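Local structure of giardin subunit alpha-1 (4EVF) at residues A[97-100]-A[106-109]; A[163-166]-A[172-175]; A[22-27]-A[285-290]. The protein belongs to the annexins, binds calcium and, calcium-dependently, phospholipids including phosphatidylserine, and is involved in attachment of the Giardia parasite to the intestinal mucosa. All coordinates share one frame; numbering follows the deposited sequence.

Contact 1: A[97-100]-A[106-109]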
loop_
_atom_site.group_PDB
_atom_site.type_symbol
_atom_site.label_atom_id
_atom_site.label_comp_id
_atom_site.label_asym_id
_atom_site.label_seq_id
_atom_site.Cartn_x
_atom_site.Cartn_y
_atom_site.Cartn_z
ATOM N N ASP A 97 -3.565 2.801 -3.046
ATOM C CA ASP A 97 -2.995 2.447 -1.747
ATOM C C ASP A 97 -3.593 1.164 -1.167
ATOM O O ASP A 97 -2.895 0.405 -0.520
ATOM C CB ASP A 97 -3.166 3.587 -0.734
ATOM C CG ASP A 97 -2.577 4.902 -1.227
ATOM O OD1 ASP A 97 -1.824 4.879 -2.230
ATOM O OD2 ASP A 97 -2.869 5.948 -0.607
ATOM N N THR A 98 -4.888 0.953 -1.391
ATOM C CA THR A 98 -5.647 -0.097 -0.711
ATOM C C THR A 98 -5.802 -1.388 -1.536
ATOM O O THR A 98 -5.810 -2.492 -0.983
ATOM C CB THR A 98 -7.053 0.418 -0.271
ATOM O OG1 THR A 98 -7.779 0.894 -1.407
ATOM C CG2 THR A 98 -6.938 1.552 0.743
ATOM N N VAL A 99 -5.912 -1.244 -2.856
ATOM C CA VAL A 99 -6.168 -2.373 -3.744
ATOM C C VAL A 99 -4.875 -2.893 -4.388
ATOM O O VAL A 99 -4.648 -4.100 -4.469
ATOM C CB VAL A 99 -7.195 -1.990 -4.864
ATOM C CG1 VAL A 99 -7.291 -3.080 -5.915
ATOM C CG2 VAL A 99 -8.560 -1.714 -4.271
ATOM N N ILE A 100 -4.018 -1.982 -4.835
ATOM C CA ILE A 100 -2.828 -2.394 -5.573
ATOM C C ILE A 100 -1.623 -2.714 -4.681
ATOM O O ILE A 100 -0.915 -3.689 -4.918
ATOM C CB ILE A 100 -2.427 -1.372 -6.649
ATOM C CG1 ILE A 100 -3.627 -1.066 -7.548
ATOM C CG2 ILE A 100 -1.248 -1.913 -7.468
ATOM C CD1 ILE A 100 -3.337 -0.055 -8.654
ATOM N N ASP A 106 -3.410 -10.573 2.525
ATOM C CA ASP A 106 -4.050 -9.439 3.178
ATOM C C ASP A 106 -5.361 -9.046 2.479
ATOM O O ASP A 106 -6.313 -8.595 3.119
ATOM C CB ASP A 106 -3.082 -8.245 3.234
ATOM C CG ASP A 106 -2.143 -8.301 4.436
ATOM O OD1 ASP A 106 -2.378 -9.117 5.358
ATOM O OD2 ASP A 106 -1.172 -7.511 4.465
ATOM N N TRP A 107 -5.416 -9.198 1.162
ATOM C CA TRP A 107 -6.636 -8.839 0.452
ATOM C C TRP A 107 -7.754 -9.758 0.889
ATOM O O TRP A 107 -8.861 -9.322 1.192
ATOM C CB TRP A 107 -6.464 -8.955 -1.060
ATOM C CG TRP A 107 -7.717 -8.576 -1.780
ATOM C CD1 TRP A 107 -8.564 -9.401 -2.456
ATOM C CD2 TRP A 107 -8.287 -7.265 -1.855
ATOM N NE1 TRP A 107 -9.621 -8.677 -2.969
ATOM C CE2 TRP A 107 -9.469 -7.364 -2.612
ATOM C CE3 TRP A 107 -7.906 -6.013 -1.359
ATOM C CZ2 TRP A 107 -10.272 -6.260 -2.890
ATOM C CZ3 TRP A 107 -8.711 -4.915 -1.639
ATOM C CH2 TRP A 107 -9.873 -5.046 -2.398
ATOM N N HIS A 108 -7.443 -11.048 0.916
ATOM C CA HIS A 108 -8.419 -12.059 1.274
ATOM C C HIS A 108 -9.032 -11.799 2.648
ATOM O O HIS A 108 -10.252 -11.913 2.817
ATOM C CB HIS A 108 -7.769 -13.440 1.214
ATOM C CG HIS A 108 -8.722 -14.572 1.435
ATOM N ND1 HIS A 108 -8.840 -15.220 2.647
ATOM C CD2 HIS A 108 -9.589 -15.183 0.595
ATOM C CE1 HIS A 108 -9.741 -16.180 2.544
ATOM N NE2 HIS A 108 -10.211 -16.179 1.309
ATOM N N GLU A 109 -8.197 -11.447 3.627
ATOM C CA GLU A 109 -8.686 -11.200 4.991
ATOM C C GLU A 109 -9.457 -9.884 5.055
ATOM O O GLU A 109 -10.400 -9.737 5.835
ATOM C CB GLU A 109 -7.541 -11.189 6.004
ATOM C CG GLU A 109 -6.905 -12.558 6.238
ATOM C CD GLU A 109 -7.799 -13.479 7.054
ATOM O OE1 GLU A 109 -7.661 -13.481 8.299
ATOM O OE2 GLU A 109 -8.640 -14.194 6.455
#
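Trp107 reaches across from helix 104-118 to Thr98 and Val99 on helix 92-100, and it supplies about half of the 98 Å² buried between the two segments. From CB the side chain sets out toward the opposite helix, with CG anti to the backbone N (chi1 -180°), and this extended start carries the six-membered end of the indole across the gap. CE3 is the first ring atom to come near helix 92-100, 4.1 Å from Thr98 O. The next, CZ3, comes closer to that carbonyl, with 3.8 Å between CZ3 and Thr98 O. The oxygen lies at the ring edge, near its plane, where an aromatic C-H could face it favourably, although the same oxygen also accepts a hydrogen bond from Arg78 NH2. At the far end CH2 touches Val99 CG2 at 4.0 Å. That methyl comes in obliquely, and the Val99 and Trp107 side chains run alongside one another in the same direction. With the nearest CA atoms, those of Val99 and Trp107, 7.7 Å apart, the indole bridges most of the separation. Ile82 of helix 74-87 and Met144 of helix 135-145 also pack on Trp107, and the ring of His146 meets it with planes at about 45°. The two segments lie in the predicted second annexin repeat, and the indole is buried among helices 92-100, 74-87 and 135-145.

Contact 2: A[163-166]-A[172-175]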
loop_
_atom_site.group_PDB
_atom_site.type_symbol
_atom_site.label_atom_id
_atom_site.label_comp_id
_atom_site.label_asym_id
_atom_site.label_seq_id
_atom_site.Cartn_x
_atom_site.Cartn_y
_atom_site.Cartn_z
ATOM N N ASP A 163 4.892 -6.209 -26.141
ATOM C CA ASP A 163 5.242 -5.088 -27.018
ATOM C C ASP A 163 4.287 -4.946 -28.199
ATOM O O ASP A 163 3.892 -3.837 -28.558
ATOM C CB ASP A 163 6.677 -5.249 -27.533
ATOM C CG ASP A 163 7.050 -4.204 -28.579
ATOM O OD1 ASP A 163 7.491 -3.099 -28.196
ATOM O OD2 ASP A 163 6.918 -4.497 -29.786
ATOM N N GLN A 164 3.928 -6.069 -28.815
ATOM C CA GLN A 164 3.004 -6.045 -29.938
ATOM C C GLN A 164 1.629 -5.588 -29.461
ATOM O O GLN A 164 0.951 -4.824 -30.143
ATOM C CB GLN A 164 2.936 -7.417 -30.623
ATOM C CG GLN A 164 4.243 -7.841 -31.289
ATOM C CD GLN A 164 4.218 -9.281 -31.791
ATOM O OE1 GLN A 164 3.536 -10.142 -31.222
ATOM N NE2 GLN A 164 4.967 -9.549 -32.856
ATOM N N ALA A 165 1.228 -6.037 -28.276
ATOM C CA ALA A 165 -0.034 -5.583 -27.691
ATOM C C ALA A 165 -0.056 -4.065 -27.472
ATOM O O ALA A 165 -1.053 -3.406 -27.776
ATOM C CB ALA A 165 -0.314 -6.313 -26.389
ATOM N N PHE A 166 1.035 -3.513 -26.937
ATOM C CA PHE A 166 1.129 -2.064 -26.745
ATOM C C PHE A 166 1.043 -1.349 -28.098
ATOM O O PHE A 166 0.300 -0.372 -28.262
ATOM C CB PHE A 166 2.438 -1.675 -26.047
ATOM C CG PHE A 166 2.398 -1.802 -24.544
ATOM C CD1 PHE A 166 3.207 -2.721 -23.886
ATOM C CD2 PHE A 166 1.573 -0.983 -23.787
ATOM C CE1 PHE A 166 3.179 -2.833 -22.503
ATOM C CE2 PHE A 166 1.543 -1.090 -22.410
ATOM C CZ PHE A 166 2.351 -2.013 -21.764
ATOM N N ALA A 172 -7.238 -5.197 -24.385
ATOM C CA ALA A 172 -7.761 -6.410 -23.751
ATOM C C ALA A 172 -6.611 -7.306 -23.281
ATOM O O ALA A 172 -6.650 -7.858 -22.174
ATOM C CB ALA A 172 -8.704 -7.172 -24.695
ATOM N N TYR A 173 -5.582 -7.437 -24.112
ATOM C CA TYR A 173 -4.406 -8.247 -23.763
ATOM C C TYR A 173 -3.671 -7.614 -22.583
ATOM O O TYR A 173 -3.150 -8.307 -21.701
ATOM C CB TYR A 173 -3.467 -8.347 -24.969
ATOM C CG TYR A 173 -2.282 -9.274 -24.799
ATOM C CD1 TYR A 173 -2.296 -10.550 -25.348
ATOM C CD2 TYR A 173 -1.142 -8.867 -24.112
ATOM C CE1 TYR A 173 -1.226 -11.399 -25.205
ATOM C CE2 TYR A 173 -0.058 -9.714 -23.957
ATOM C CZ TYR A 173 -0.111 -10.986 -24.508
ATOM O OH TYR A 173 0.951 -11.844 -24.373
ATOM N N LEU A 174 -3.624 -6.286 -22.583
ATOM C CA LEU A 174 -2.950 -5.534 -21.534
ATOM C C LEU A 174 -3.607 -5.739 -20.170
ATOM O O LEU A 174 -2.922 -5.957 -19.165
ATOM C CB LEU A 174 -2.934 -4.061 -21.899
ATOM C CG LEU A 174 -1.712 -3.481 -22.612
ATOM C CD1 LEU A 174 -0.873 -4.486 -23.363
ATOM C CD2 LEU A 174 -2.131 -2.285 -23.497
ATOM N N ILE A 175 -4.936 -5.670 -20.142
ATOM C CA ILE A 175 -5.686 -5.795 -18.900
ATOM C C ILE A 175 -5.512 -7.201 -18.330
ATOM O O ILE A 175 -5.283 -7.385 -17.135
ATOM C CB ILE A 175 -7.175 -5.470 -19.125
ATOM C CG1 ILE A 175 -7.346 -3.985 -19.473
ATOM C CG2 ILE A 175 -7.998 -5.808 -17.903
ATOM C CD1 ILE A 175 -8.682 -3.657 -20.123
#
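Leu174 and Phe166 cross at about a right angle, and their packing is the central part of the contact between helix 155-167 and helix 171-180. Leu174 leans over one face of the Phe166 ring. Its CD1 stands 4.2 Å from the ring centroid and only 5° off the normal, the geometry of a CH-pi contact centred on the face. The other methyl lies toward one side of the ring, with Leu174 CD2 3.9 Å from Phe166 CD2, and Leu174 CG is 4.0 Å from Phe166 CE2, so the whole isopropyl end bears on the aromatic surface. Phe166 does not leave its backbone directly toward the other segment; its CG, anti to the carbonyl carbon (chi1 -83°), swings the ring back toward Leu174. Ala165 packs alongside. Its methyl points toward the opposite helix and touches two residues, with Ala165 CB 3.5 Å from Tyr173 CD2 and Ala165 CB 3.6 Å from Leu174 CD1. It meets the Tyr173 ring obliquely. Such a small side chain permits a close backbone approach, the CA atoms of Ala165 and Tyr173 being 6.5 Å apart. Ala204, Ile205 and Ile208 of helix 201-208, with Phe193 of helix 183-196, also pack on Phe166. No hydrogen bond crosses between the segments: helices 155-167 and 171-180, whose segments here lie in the predicted third annexin repeat, are joined by one methyl over the Phe166 face and by Ala165 CB against Leu174 and Tyr173, an apolar contact that depends on shape and burial.

Contact 3: A[22-27]-A[285-290]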
loop_
_atom_site.group_PDB
_atom_site.type_symbol
_atom_site.label_atom_id
_atom_site.label_comp_id
_atom_site.label_asym_id
_atom_site.label_seq_id
_atom_site.Cartn_x
_atom_site.Cartn_y
_atom_site.Cartn_z
ATOM N N GLN A 22 8.064 8.097 20.361
ATOM C CA GLN A 22 8.354 6.867 21.096
ATOM C C GLN A 22 7.352 5.750 20.774
ATOM O O GLN A 22 7.729 4.579 20.666
ATOM C CB GLN A 22 8.415 7.125 22.604
ATOM C CG GLN A 22 8.723 5.888 23.433
ATOM C CD GLN A 22 10.042 5.225 23.058
ATOM O OE1 GLN A 22 10.836 5.774 22.291
ATOM N NE2 GLN A 22 10.279 4.032 23.600
ATOM N N ILE A 23 6.081 6.100 20.621
ATOM C CA ILE A 23 5.097 5.105 20.205
ATOM C C ILE A 23 5.418 4.633 18.790
ATOM O O ILE A 23 5.388 3.435 18.499
ATOM C CB ILE A 23 3.664 5.653 20.278
ATOM C CG1 ILE A 23 3.313 6.023 21.721
ATOM C CG2 ILE A 23 2.667 4.667 19.665
ATOM C CD1 ILE A 23 2.090 6.904 21.836
ATOM N N ALA A 24 5.742 5.581 17.915
ATOM C CA ALA A 24 6.144 5.258 16.558
ATOM C C ALA A 24 7.384 4.376 16.565
ATOM O O ALA A 24 7.477 3.423 15.793
ATOM C CB ALA A 24 6.391 6.549 15.739
ATOM N N PHE A 25 8.328 4.673 17.450
ATOM C CA PHE A 25 9.567 3.906 17.465
ATOM C C PHE A 25 9.325 2.451 17.864
ATOM O O PHE A 25 9.884 1.526 17.259
ATOM C CB PHE A 25 10.621 4.521 18.388
ATOM C CG PHE A 25 11.864 3.681 18.495
ATOM C CD1 PHE A 25 12.728 3.572 17.422
ATOM C CD2 PHE A 25 12.144 2.967 19.652
ATOM C CE1 PHE A 25 13.861 2.780 17.502
ATOM C CE2 PHE A 25 13.273 2.179 19.741
ATOM C CZ PHE A 25 14.133 2.083 18.665
ATOM N N ILE A 26 8.512 2.259 18.897
ATOM C CA ILE A 26 8.163 0.913 19.343
ATOM C C ILE A 26 7.406 0.181 18.245
ATOM O O ILE A 26 7.678 -0.982 17.959
ATOM C CB ILE A 26 7.313 0.931 20.624
ATOM C CG1 ILE A 26 8.128 1.498 21.793
ATOM C CG2 ILE A 26 6.833 -0.472 20.947
ATOM C CD1 ILE A 26 7.287 2.011 22.938
ATOM N N ALA A 27 6.454 0.863 17.617
ATOM C CA ALA A 27 5.698 0.233 16.547
ATOM C C ALA A 27 6.633 -0.189 15.418
ATOM O O ALA A 27 6.426 -1.228 14.794
ATOM C CB ALA A 27 4.609 1.162 16.037
ATOM N N ALA A 285 6.469 14.440 10.413
ATOM C CA ALA A 285 7.710 13.981 9.793
ATOM C C ALA A 285 8.555 13.022 10.650
ATOM O O ALA A 285 8.993 11.978 10.163
ATOM C CB ALA A 285 8.546 15.160 9.310
ATOM N N PRO A 286 8.814 13.381 11.917
ATOM C CA PRO A 286 9.626 12.462 12.721
ATOM C C PRO A 286 8.932 11.110 12.894
ATOM O O PRO A 286 9.591 10.075 12.964
ATOM C CB PRO A 286 9.763 13.184 14.073
ATOM C CG PRO A 286 8.727 14.254 14.068
ATOM C CD PRO A 286 8.527 14.638 12.631
ATOM N N ILE A 287 7.611 11.134 12.963
ATOM C CA ILE A 287 6.852 9.901 13.071
ATOM C C ILE A 287 7.104 9.033 11.841
ATOM O O ILE A 287 7.451 7.862 11.974
ATOM C CB ILE A 287 5.352 10.168 13.252
ATOM C CG1 ILE A 287 5.093 10.793 14.627
ATOM C CG2 ILE A 287 4.553 8.878 13.067
ATOM C CD1 ILE A 287 3.682 11.308 14.815
ATOM N N LEU A 288 6.951 9.611 10.647
ATOM C CA LEU A 288 7.151 8.842 9.420
ATOM C C LEU A 288 8.586 8.326 9.276
ATOM O O LEU A 288 8.797 7.145 8.973
ATOM C CB LEU A 288 6.723 9.641 8.176
ATOM C CG LEU A 288 5.247 10.011 7.998
ATOM C CD1 LEU A 288 5.043 10.821 6.695
ATOM C CD2 LEU A 288 4.334 8.771 8.027
ATOM N N ARG A 289 9.562 9.189 9.515
ATOM C CA ARG A 289 10.950 8.790 9.426
ATOM C C ARG A 289 11.281 7.649 10.414
ATOM O O ARG A 289 12.047 6.810 10.116
ATOM C CB ARG A 289 11.935 9.949 9.591
ATOM C CG ARG A 289 12.028 10.923 8.430
ATOM C CD ARG A 289 12.979 12.065 8.722
ATOM N NE ARG A 289 14.310 11.678 8.355
ATOM C CZ ARG A 289 15.364 12.467 8.325
ATOM N NH1 ARG A 289 15.264 13.725 8.616
ATOM N NH2 ARG A 289 16.515 11.986 7.965
ATOM N N THR A 290 10.691 7.651 11.578
ATOM C CA THR A 290 10.878 6.557 12.530
ATOM C C THR A 290 10.334 5.246 11.946
ATOM O O THR A 290 11.038 4.228 11.885
ATOM C CB THR A 290 10.181 6.849 13.869
ATOM O OG1 THR A 290 10.664 8.087 14.407
ATOM C CG2 THR A 290 10.451 5.730 14.868
#
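Thr290 turns its CG2 toward Ala24 and Phe25 because that methyl stands anti to the backbone N, while OG1, at chi1 -57°, lies beside the N and folds back on its own helix. There OG1 donates a hydrogen bond of 2.7 Å to Pro286 O, tilted 29° from the carbonyl plane. Thr290 N reaches the same Pro286 O at 3.0 Å from the opposite face, so two donors grip one oxygen and the bond from OG1 favours this side-chain rotation. The methyl left facing helix 20-28 comes within 3.3 Å of Phe25 CA, a tight fit for two carbons, and Thr290 CG2 also lies 3.7 Å from Phe25 CB. It sits at the edge of the Phe25 ring, near the ring plane, and the two side chains cross at about a right angle. A methyl pair, Ala24 CB and Ile287 CG2 at 4.0 Å, extends the contact along helices whose segment axes run nearly parallel, 14° apart and 8.8 Å at closest approach. Leu67 of helix 62-70 packs against Ala24. The threonine plays two parts: its hydroxyl is satisfied within helix 284-292, and its methyl serves as an apolar surface. Without any hydrogen bond across, the predicted first and fourth annexin repeats meet through methyl groups of Ala24, Ile287 and Thr290 and the Phe25 CA, CB and ring edge, consistent with the apolar association of these repeats in the annexin fold.

How the contacts relate
From the N terminus, the chain first lays down residues 22-27, whose partner arrives only 258 residues later, close to the C terminus. Contact 3 therefore spans a large loop, joining predicted repeats 1 and 4. Within that span contact 1 closes a short connection between consecutive helices in predicted repeat 2, and contact 2 does the same in predicted repeat 3; these two follow in series without crossing. Contact 1 is the nearest to the chain centre, about 8 Å from it. Contacts 2 and 3 lie on opposite sides of that centre, their own centres about 43 Å apart. Two contacts thus join neighbouring helices, whereas the third joins segments near the two ends of the chain.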